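Local atomic coordinates of thermotoga maritima TmcAL (Thermotoga maritima, PDB entry 5Y0T), a protein that belongs to the HIGH nucleotidyl transferase family of the HUP clan and holds adenosine-5'-rp-alpha-thio-triphosphate in a pocket of its nucleotide-binding fold. Residues P12-L18 with D227-S233; A54-I58 with I236-E240; P30-I34 with K345-I349. One frame throughout, in Å; residues are numbered along the deposited sequence.

Contact 1 of 3, residues P12-L18 with D227-S233; sequences PFHNGHL and DSLPEDS. With TAT (adenosine-5'-rp-alpha-thio-triphosphate), chain E.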
loop_
_atom_site.group_PDB
_atom_site.type_symbol
_atom_site.label_atom_id
_atom_site.label_comp_id
_atom_site.label_asym_id
_atom_site.label_seq_id
_atom_site.Cartn_x
_atom_site.Cartn_y
_atom_site.Cartn_z
ATOM N N PRO A 12 8.436 22.435 12.594
ATOM C CA PRO A 12 9.374 23.273 11.833
ATOM C C PRO A 12 10.512 23.887 12.683
ATOM O O PRO A 12 10.515 23.746 13.916
ATOM C CB PRO A 12 8.466 24.383 11.313
ATOM C CG PRO A 12 7.572 24.634 12.522
ATOM C CD PRO A 12 7.295 23.234 13.094
ATOM N N PHE A 13 11.431 24.614 12.035
ATOM C CA PHE A 13 12.503 25.293 12.777
ATOM C C PHE A 13 11.861 26.459 13.482
ATOM O O PHE A 13 11.346 27.358 12.822
ATOM C CB PHE A 13 13.612 25.784 11.839
ATOM C CG PHE A 13 14.844 26.286 12.548
ATOM C CD1 PHE A 13 14.810 27.460 13.295
ATOM C CD2 PHE A 13 16.036 25.588 12.460
ATOM C CE1 PHE A 13 15.945 27.926 13.948
ATOM C CE2 PHE A 13 17.177 26.049 13.116
ATOM C CZ PHE A 13 17.125 27.204 13.865
ATOM N N HIS A 14 11.913 26.479 14.816
ATOM C CA HIS A 14 11.213 27.531 15.539
ATOM C C HIS A 14 12.162 28.302 16.444
ATOM O O HIS A 14 13.372 28.130 16.385
ATOM C CB HIS A 14 10.025 26.962 16.353
ATOM C CG HIS A 14 10.372 25.826 17.272
ATOM N ND1 HIS A 14 11.453 25.854 18.130
ATOM C CD2 HIS A 14 9.755 24.635 17.486
ATOM C CE1 HIS A 14 11.489 24.728 18.827
ATOM N NE2 HIS A 14 10.469 23.973 18.456
ATOM N N ASN A 15 11.606 29.198 17.244
ATOM C CA ASN A 15 12.441 30.043 18.092
ATOM C C ASN A 15 13.251 29.252 19.122
ATOM O O ASN A 15 14.379 29.623 19.449
ATOM C CB ASN A 15 11.567 31.089 18.785
ATOM C CG ASN A 15 11.025 32.113 17.813
ATOM O OD1 ASN A 15 11.575 32.291 16.718
ATOM N ND2 ASN A 15 9.948 32.799 18.201
ATOM N N GLY A 16 12.676 28.164 19.625
ATOM C CA GLY A 16 13.383 27.301 20.556
ATOM C C GLY A 16 14.602 26.695 19.896
ATOM O O GLY A 16 15.669 26.558 20.502
ATOM N N HIS A 17 14.447 26.316 18.635
ATOM C CA HIS A 17 15.562 25.759 17.886
ATOM C C HIS A 17 16.657 26.796 17.661
ATOM O O HIS A 17 17.839 26.472 17.698
ATOM C CB HIS A 17 15.077 25.222 16.550
ATOM C CG HIS A 17 14.171 24.041 16.673
ATOM N ND1 HIS A 17 13.029 23.897 15.909
ATOM C CD2 HIS A 17 14.236 22.947 17.466
ATOM C CE1 HIS A 17 12.435 22.761 16.224
ATOM N NE2 HIS A 17 13.144 22.165 17.167
ATOM N N LEU A 18 16.265 28.042 17.413
ATOM C CA LEU A 18 17.251 29.100 17.219
ATOM C C LEU A 18 18.018 29.302 18.532
ATOM O O LEU A 18 19.229 29.503 18.545
ATOM C CB LEU A 18 16.583 30.411 16.779
ATOM C CG LEU A 18 17.577 31.568 16.559
ATOM C CD1 LEU A 18 18.674 31.163 15.574
ATOM C CD2 LEU A 18 16.882 32.840 16.094
ATOM N N ASP A 227 4.796 34.447 14.872
ATOM C CA ASP A 227 5.368 34.810 16.176
ATOM C C ASP A 227 6.253 33.721 16.799
ATOM O O ASP A 227 7.054 34.003 17.696
ATOM C CB ASP A 227 4.264 35.159 17.172
ATOM C CG ASP A 227 3.517 36.412 16.798
ATOM O OD1 ASP A 227 4.075 37.239 16.041
ATOM O OD2 ASP A 227 2.369 36.567 17.267
ATOM N N SER A 228 6.084 32.485 16.343
ATOM C CA SER A 228 6.814 31.337 16.889
ATOM C C SER A 228 8.089 30.961 16.143
ATOM O O SER A 228 8.854 30.108 16.609
ATOM C CB SER A 228 5.892 30.114 16.912
ATOM O OG SER A 228 4.696 30.398 17.616
ATOM N N LEU A 229 8.302 31.554 14.969
ATOM C CA LEU A 229 9.400 31.123 14.095
ATOM C C LEU A 229 10.325 32.280 13.766
ATOM O O LEU A 229 9.893 33.430 13.712
ATOM C CB LEU A 229 8.878 30.534 12.776
ATOM C CG LEU A 229 7.800 29.452 12.745
ATOM C CD1 LEU A 229 7.558 29.026 11.288
ATOM C CD2 LEU A 229 8.161 28.256 13.609
ATOM N N PRO A 230 11.604 31.980 13.545
ATOM C CA PRO A 230 12.489 33.001 12.976
ATOM C C PRO A 230 11.980 33.410 11.585
ATOM O O PRO A 230 11.339 32.603 10.901
ATOM C CB PRO A 230 13.844 32.296 12.886
ATOM C CG PRO A 230 13.764 31.159 13.851
ATOM C CD PRO A 230 12.314 30.721 13.838
ATOM N N GLU A 231 12.275 34.634 11.173
ATOM C CA GLU A 231 11.789 35.158 9.896
ATOM C C GLU A 231 12.128 34.266 8.698
ATOM O O GLU A 231 11.260 33.964 7.870
ATOM C CB GLU A 231 12.354 36.562 9.671
ATOM C CG GLU A 231 11.735 37.282 8.489
ATOM C CD GLU A 231 12.222 38.716 8.368
ATOM O OE1 GLU A 231 13.147 39.101 9.120
ATOM O OE2 GLU A 231 11.671 39.456 7.525
ATOM N N ASP A 232 13.376 33.815 8.598
ATOM C CA ASP A 232 13.735 32.988 7.443
ATOM C C ASP A 232 13.009 31.652 7.454
ATOM O O ASP A 232 12.749 31.064 6.391
ATOM C CB ASP A 232 15.240 32.740 7.375
ATOM C CG ASP A 232 16.021 33.965 6.930
ATOM O OD1 ASP A 232 15.427 34.890 6.338
ATOM O OD2 ASP A 232 17.242 33.996 7.173
ATOM N N SER A 233 12.687 31.154 8.645
ATOM C CA SER A 233 11.976 29.886 8.741
ATOM C C SER A 233 10.544 30.073 8.258
ATOM O O SER A 233 10.039 29.288 7.465
ATOM C CB SER A 233 11.996 29.359 10.182
ATOM O OG SER A 233 11.213 28.190 10.292
HETATM N N1 TAT E . 14.961 25.566 24.330
HETATM C C2 TAT E . 16.201 25.061 24.187
HETATM N N3 TAT E . 16.511 24.096 23.303
HETATM C C4 TAT E . 15.561 23.575 22.490
HETATM C C5 TAT E . 14.189 24.087 22.571
HETATM C C6 TAT E . 13.927 25.144 23.576
HETATM N N6 TAT E . 12.688 25.672 23.725
HETATM N N7 TAT E . 13.466 23.410 21.655
HETATM C C8 TAT E . 14.301 22.542 21.026
HETATM N N9 TAT E . 15.548 22.647 21.529
HETATM P PA TAT E . 14.533 19.023 17.570
HETATM P PB TAT E . 12.485 18.904 19.675
HETATM P PG TAT E . 9.986 20.200 20.328
HETATM C "C1'" TAT E . 16.724 21.854 21.110
HETATM O O1A TAT E . 9.597 21.658 20.149
HETATM O O1B TAT E . 11.733 17.607 19.677
HETATM S S1G TAT E . 15.288 17.261 17.898
HETATM C "C2'" TAT E . 16.442 20.364 21.299
HETATM O "O2'" TAT E . 16.587 19.961 22.661
HETATM O O2A TAT E . 14.422 19.493 16.129
HETATM O O2B TAT E . 13.503 19.163 20.756
HETATM O O2G TAT E . 9.100 19.257 19.537
HETATM C "C3'" TAT E . 17.458 19.739 20.369
HETATM O "O3'" TAT E . 18.738 19.607 21.014
HETATM O O3A TAT E . 13.049 19.180 18.190
HETATM O O3B TAT E . 11.438 20.139 19.624
HETATM O O3G TAT E . 10.232 19.744 21.746
HETATM C "C4'" TAT E . 17.564 20.764 19.244
HETATM O "O4'" TAT E . 17.000 21.992 19.720
HETATM C "C5'" TAT E . 16.791 20.325 17.996
HETATM O "O5'" TAT E . 15.433 20.087 18.371
HETATM O O HOH W 1 9.347 35.294 15.840
#

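Contact 2 of 3, residues A54-I58 with I236-E240; sequences ARAEI and ILMRE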
loop_
_atom_site.group_PDB
_atom_site.type_symbol
_atom_site.label_atom_id
_atom_site.label_comp_id
_atom_site.label_asym_id
_atom_site.label_seq_id
_atom_site.Cartn_x
_atom_site.Cartn_y
_atom_site.Cartn_z
ATOM N N ALA A 54 13.596 21.867 2.005
ATOM C CA ALA A 54 13.211 23.155 2.572
ATOM C C ALA A 54 13.787 23.337 3.980
ATOM O O ALA A 54 14.324 24.398 4.322
ATOM C CB ALA A 54 11.688 23.284 2.593
ATOM N N ARG A 55 13.683 22.308 4.808
ATOM C CA ARG A 55 14.147 22.455 6.187
ATOM C C ARG A 55 15.688 22.503 6.247
ATOM O O ARG A 55 16.252 23.189 7.095
ATOM C CB ARG A 55 13.564 21.336 7.067
ATOM C CG ARG A 55 12.176 21.705 7.620
ATOM C CD ARG A 55 11.305 20.478 7.962
ATOM N NE ARG A 55 12.055 19.456 8.695
ATOM C CZ ARG A 55 12.359 18.270 8.185
ATOM N NH1 ARG A 55 11.942 17.950 6.959
ATOM N NH2 ARG A 55 13.058 17.399 8.896
ATOM N N ALA A 56 16.366 21.818 5.326
ATOM C CA ALA A 56 17.834 21.950 5.224
ATOM C C ALA A 56 18.243 23.392 4.920
ATOM O O ALA A 56 19.197 23.935 5.503
ATOM C CB ALA A 56 18.393 21.009 4.151
ATOM N N GLU A 57 17.518 24.030 4.010
ATOM C CA GLU A 57 17.855 25.404 3.669
ATOM C C GLU A 57 17.663 26.335 4.865
ATOM O O GLU A 57 18.488 27.232 5.103
ATOM C CB GLU A 57 17.022 25.911 2.478
ATOM C CG GLU A 57 17.426 27.301 2.080
ATOM C CD GLU A 57 16.650 27.859 0.902
ATOM O OE1 GLU A 57 16.056 27.076 0.127
ATOM O OE2 GLU A 57 16.642 29.096 0.767
ATOM N N ILE A 58 16.572 26.152 5.604
ATOM C CA ILE A 58 16.382 26.937 6.835
ATOM C C ILE A 58 17.538 26.737 7.815
ATOM O O ILE A 58 18.056 27.705 8.387
ATOM C CB ILE A 58 15.054 26.582 7.543
ATOM C CG1 ILE A 58 13.855 26.892 6.632
ATOM C CG2 ILE A 58 14.946 27.343 8.868
ATOM C CD1 ILE A 58 12.525 26.259 7.095
ATOM N N ILE A 236 10.394 30.525 4.403
ATOM C CA ILE A 236 10.504 29.291 3.636
ATOM C C ILE A 236 9.218 28.454 3.770
ATOM O O ILE A 236 8.762 27.819 2.808
ATOM C CB ILE A 236 11.721 28.455 4.090
ATOM C CG1 ILE A 236 13.044 29.176 3.789
ATOM C CG2 ILE A 236 11.698 27.075 3.440
ATOM C CD1 ILE A 236 13.395 29.272 2.351
ATOM N N LEU A 237 8.646 28.447 4.971
ATOM C CA LEU A 237 7.372 27.770 5.220
ATOM C C LEU A 237 6.289 28.310 4.283
ATOM O O LEU A 237 5.563 27.546 3.640
ATOM C CB LEU A 237 6.944 27.947 6.681
ATOM C CG LEU A 237 5.568 27.384 7.040
ATOM C CD1 LEU A 237 5.569 25.859 6.915
ATOM C CD2 LEU A 237 5.154 27.812 8.436
ATOM N N MET A 238 6.196 29.633 4.195
ATOM C CA MET A 238 5.250 30.275 3.277
ATOM C C MET A 238 5.550 29.947 1.811
ATOM O O MET A 238 4.624 29.742 1.009
ATOM C CB MET A 238 5.258 31.791 3.482
ATOM C CG MET A 238 4.645 32.238 4.801
ATOM S SD MET A 238 2.888 31.843 4.924
ATOM C CE MET A 238 2.892 30.509 6.116
ATOM N N ARG A 239 6.835 29.902 1.467
ATOM C CA ARG A 239 7.267 29.533 0.117
ATOM C C ARG A 239 6.730 28.165 -0.277
ATOM O O ARG A 239 6.198 27.980 -1.380
ATOM C CB ARG A 239 8.799 29.523 0.012
ATOM C CG ARG A 239 9.319 29.167 -1.392
ATOM C CD ARG A 239 10.812 28.871 -1.387
ATOM N NE ARG A 239 11.094 27.522 -0.907
ATOM C CZ ARG A 239 12.301 27.082 -0.566
ATOM N NH1 ARG A 239 13.346 27.898 -0.635
ATOM N NH2 ARG A 239 12.461 25.828 -0.148
ATOM N N GLU A 240 6.872 27.197 0.623
ATOM C CA GLU A 240 6.437 25.840 0.321
ATOM C C GLU A 240 4.916 25.776 0.225
ATOM O O GLU A 240 4.365 25.068 -0.621
ATOM C CB GLU A 240 6.948 24.851 1.377
ATOM C CG GLU A 240 8.462 24.762 1.446
ATOM C CD GLU A 240 9.056 24.258 0.151
ATOM O OE1 GLU A 240 8.813 23.078 -0.159
ATOM O OE2 GLU A 240 9.745 25.040 -0.562
HETATM O O HOH W 2 15.163 24.532 -0.060
#

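Contact 3 of 3, residues P30-I34 with K345-I349; sequences PDYTI and KGREI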
loop_
_atom_site.group_PDB
_atom_site.type_symbol
_atom_site.label_atom_id
_atom_site.label_comp_id
_atom_site.label_asym_id
_atom_site.label_seq_id
_atom_site.Cartn_x
_atom_site.Cartn_y
_atom_site.Cartn_z
ATOM N N PRO A 30 32.664 26.755 18.042
ATOM C CA PRO A 30 33.227 25.878 17.012
ATOM C C PRO A 30 33.665 26.658 15.775
ATOM O O PRO A 30 33.209 27.788 15.532
ATOM C CB PRO A 30 32.062 24.939 16.681
ATOM C CG PRO A 30 30.832 25.837 16.840
ATOM C CD PRO A 30 31.192 26.821 17.973
ATOM N N ASP A 31 34.566 26.055 15.006
ATOM C CA ASP A 31 34.971 26.610 13.718
ATOM C C ASP A 31 33.871 26.358 12.676
ATOM O O ASP A 31 33.660 27.168 11.780
ATOM C CB ASP A 31 36.309 26.000 13.274
ATOM C CG ASP A 31 37.445 26.354 14.220
ATOM O OD1 ASP A 31 37.883 25.497 15.018
ATOM O OD2 ASP A 31 37.866 27.513 14.197
ATOM N N TYR A 32 33.158 25.244 12.829
ATOM C CA TYR A 32 32.051 24.870 11.944
ATOM C C TYR A 32 30.956 24.178 12.732
ATOM O O TYR A 32 31.216 23.603 13.779
ATOM C CB TYR A 32 32.517 23.926 10.816
ATOM C CG TYR A 32 33.668 24.474 10.000
ATOM C CD1 TYR A 32 33.434 25.269 8.871
ATOM C CD2 TYR A 32 34.988 24.199 10.359
ATOM C CE1 TYR A 32 34.480 25.775 8.126
ATOM C CE2 TYR A 32 36.039 24.709 9.625
ATOM C CZ TYR A 32 35.774 25.492 8.511
ATOM O OH TYR A 32 36.816 25.992 7.791
ATOM N N THR A 33 29.741 24.206 12.191
ATOM C CA THR A 33 28.595 23.525 12.781
ATOM C C THR A 33 27.952 22.597 11.749
ATOM O O THR A 33 27.635 23.017 10.642
ATOM C CB THR A 33 27.554 24.538 13.282
ATOM O OG1 THR A 33 28.149 25.342 14.305
ATOM C CG2 THR A 33 26.325 23.843 13.845
ATOM N N ILE A 34 27.778 21.341 12.131
ATOM C CA ILE A 34 27.205 20.325 11.276
ATOM C C ILE A 34 25.940 19.791 11.931
ATOM O O ILE A 34 25.951 19.451 13.114
ATOM C CB ILE A 34 28.200 19.182 11.049
ATOM C CG1 ILE A 34 29.432 19.697 10.284
ATOM C CG2 ILE A 34 27.531 18.035 10.309
ATOM C CD1 ILE A 34 30.555 18.660 10.210
ATOM N N LYS A 345 30.879 28.706 3.187
ATOM C CA LYS A 345 31.766 28.461 4.319
ATOM C C LYS A 345 31.848 26.959 4.614
ATOM O O LYS A 345 32.926 26.433 4.881
ATOM C CB LYS A 345 31.279 29.211 5.564
ATOM C CG LYS A 345 32.110 28.942 6.829
ATOM C CD LYS A 345 33.521 29.525 6.692
ATOM C CE LYS A 345 34.288 29.483 8.027
ATOM N NZ LYS A 345 35.681 30.033 7.915
ATOM N N GLY A 346 30.697 26.289 4.563
ATOM C CA GLY A 346 30.610 24.853 4.757
ATOM C C GLY A 346 31.510 24.022 3.857
ATOM O O GLY A 346 31.921 22.917 4.246
ATOM N N ARG A 347 31.817 24.535 2.660
ATOM C CA ARG A 347 32.739 23.858 1.737
ATOM C C ARG A 347 34.031 23.412 2.400
ATOM O O ARG A 347 34.548 22.325 2.123
ATOM C CB ARG A 347 33.144 24.774 0.574
ATOM C CG ARG A 347 32.075 25.051 -0.472
ATOM C CD ARG A 347 32.661 26.073 -1.471
ATOM N NE ARG A 347 31.798 26.299 -2.624
ATOM C CZ ARG A 347 31.896 27.359 -3.425
ATOM N NH1 ARG A 347 32.806 28.306 -3.175
ATOM N NH2 ARG A 347 31.082 27.478 -4.473
ATOM N N GLU A 348 34.567 24.294 3.237
ATOM C CA GLU A 348 35.841 24.067 3.900
ATOM C C GLU A 348 35.787 22.820 4.782
ATOM O O GLU A 348 36.716 22.008 4.752
ATOM C CB GLU A 348 36.239 25.294 4.729
ATOM C CG GLU A 348 36.382 26.573 3.897
ATOM C CD GLU A 348 36.427 27.838 4.743
ATOM O OE1 GLU A 348 36.475 27.732 5.992
ATOM O OE2 GLU A 348 36.413 28.942 4.153
ATOM N N ILE A 349 34.717 22.658 5.563
ATOM C CA ILE A 349 34.662 21.501 6.471
ATOM C C ILE A 349 34.232 20.265 5.685
ATOM O O ILE A 349 34.660 19.155 5.978
ATOM C CB ILE A 349 33.733 21.741 7.712
ATOM C CG1 ILE A 349 33.906 20.622 8.750
ATOM C CG2 ILE A 349 32.261 21.848 7.315
ATOM C CD1 ILE A 349 35.350 20.483 9.256
HETATM O O HOH W 3 35.733 28.959 10.780
#

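Contact 1 of 3, residues P12-L18 with D227-S233
The bend between helices 222-228 and 231-242 is moulded against the turn that leads into helix 15-28. P230 is the main bump of 227-233: its ring sits in a hollow made by F13, the start of the helix and L18, with CG 3.9 Å from F13 CD1 at the ring edge and 4.1 Å from L18 CB. L229 starts with its CA-CB bond turned away, yet CD2 folds back into the groove beside P12 (3.8 Å to CG) and the F13 carbonyl (3.4 Å to O). I213 and M217 of helix 210-218 close over P12 as well. Polar pins fix this fit. S233 OG donates to F13 O (2.7 Å), and N15 N, in the first turn of the helix, donates to S228 O (3.0 Å); N15 ND2 adds a weak bond to D227 O (3.2 Å). The imidazoles of both histidines reach the nucleotide: H14 NE2 bonds TAT O1A (3.0 Å) and H17 NE2 bonds TAT O3A (3.2 Å), while H14 N holds H17 ND1 (3.0 Å). G16 lies by the adenine, where a CB would collide with TAT N6. The sequence HNGH at 14-17 is the HIGH motif of this nucleotidyl transferase family, here gripping the triphosphate.

Contact 2 of 3, residues A54-I58 with I236-E240
Helices 52-61 and 231-242 run nearly antiparallel here, the axes of the two short segments making an angle of 159° and approaching to 10.5 Å. A54 and I236 have the nearest CA atoms, 6.8 Å apart.

The apolar part of the interface is built round I236. Its CG2 lies 3.9 Å from A54 CB, and its CB is 3.7 Å from CG1 of I58, a side chain that leaves its helix sideways and then bends across the gap. I236 CD1 also comes within 3.6 Å of E57 OE2, so the isoleucine touches the carboxylate as well as the alanine. The small A54 leaves room for longer chains from the opposite helix: its CB touches R239 NH2 at 3.8 Å and E240 CD at 3.7 Å.

Charged groups form a network beside this apolar patch. R239 reaches across to make a salt bridge with E57, NH1 to OE1 at 2.9 Å with a nearly straight hydrogen bond. Within its own helix it binds E240, with NE 2.8 Å and NH2 2.9 Å from OE2. Water 2 joins the same ends, donating to E57 OE1 (2.7 Å) and accepting from R239 NH2 (3.0 Å). Both acids have second partners, R61 for E57 and R245 for E240.

On the far side of helix 52-61, R55 points away from this interface and hydrogen-bonds the backbone of E9 and Y10, just beyond strand 3-8, whereas L237 of helix 231-242 rests on V225 of helix 222-228.

Contact 3 of 3, residues P30-I34 with K345-I349
The start of strand 32-38, in the parallel part of the Rossmann-like (HUP-type) sheet, is covered here by helix 346-356, which follows strand 337-343. K345 comes first: its side chain runs beside the Y32 ring, with CE 3.7 Å from Y32 CE1, and its carbonyl O approaches the same CE1 at 3.7 Å. K345 NZ also reaches water 3 through a weak bond (3.1 Å), and that water donates to D31 O (2.9 Å). In the first turn of the helix, E348 points toward the strand and its OE1 takes two partners, a salt bridge from K345 NZ at 3.1 Å and the Y32 hydroxyl. I349 is the apolar residue of the helix in this contact. It packs CG1 against I34 CD1 (4.1 Å) and also touches V3 and V66 of the neighbouring strands. Its CB lies over the face of the Y32 ring, a CH-pi contact 3.7 Å from the centroid. I349 thus packs on one face of the ring, and at the ring's tip Y32 OH donates to E348 OE1 over just 2.5 Å.

Overall arrangement
Contacts 1 and 2 form one continuous region, their centres about 11 Å apart: both use helix 231-242, and F13 CB and S233 CB of contact 1 lie 3.6 and 3.8 Å from I58 CG2 of contact 2. Contact 1 touches the bound TAT directly, whereas the I58 side chain is about 11 Å from it and the I34 side chain of contact 3 about 13 Å. Contact 3 stands apart, its centre about 22 Å from that of contact 1 and about 21 Å from that of contact 2, yet strand 32-38 lies between helices 15-28 and 52-61 in sequence, so the first segments of all three contacts come from successive elements of the nucleotide-binding fold.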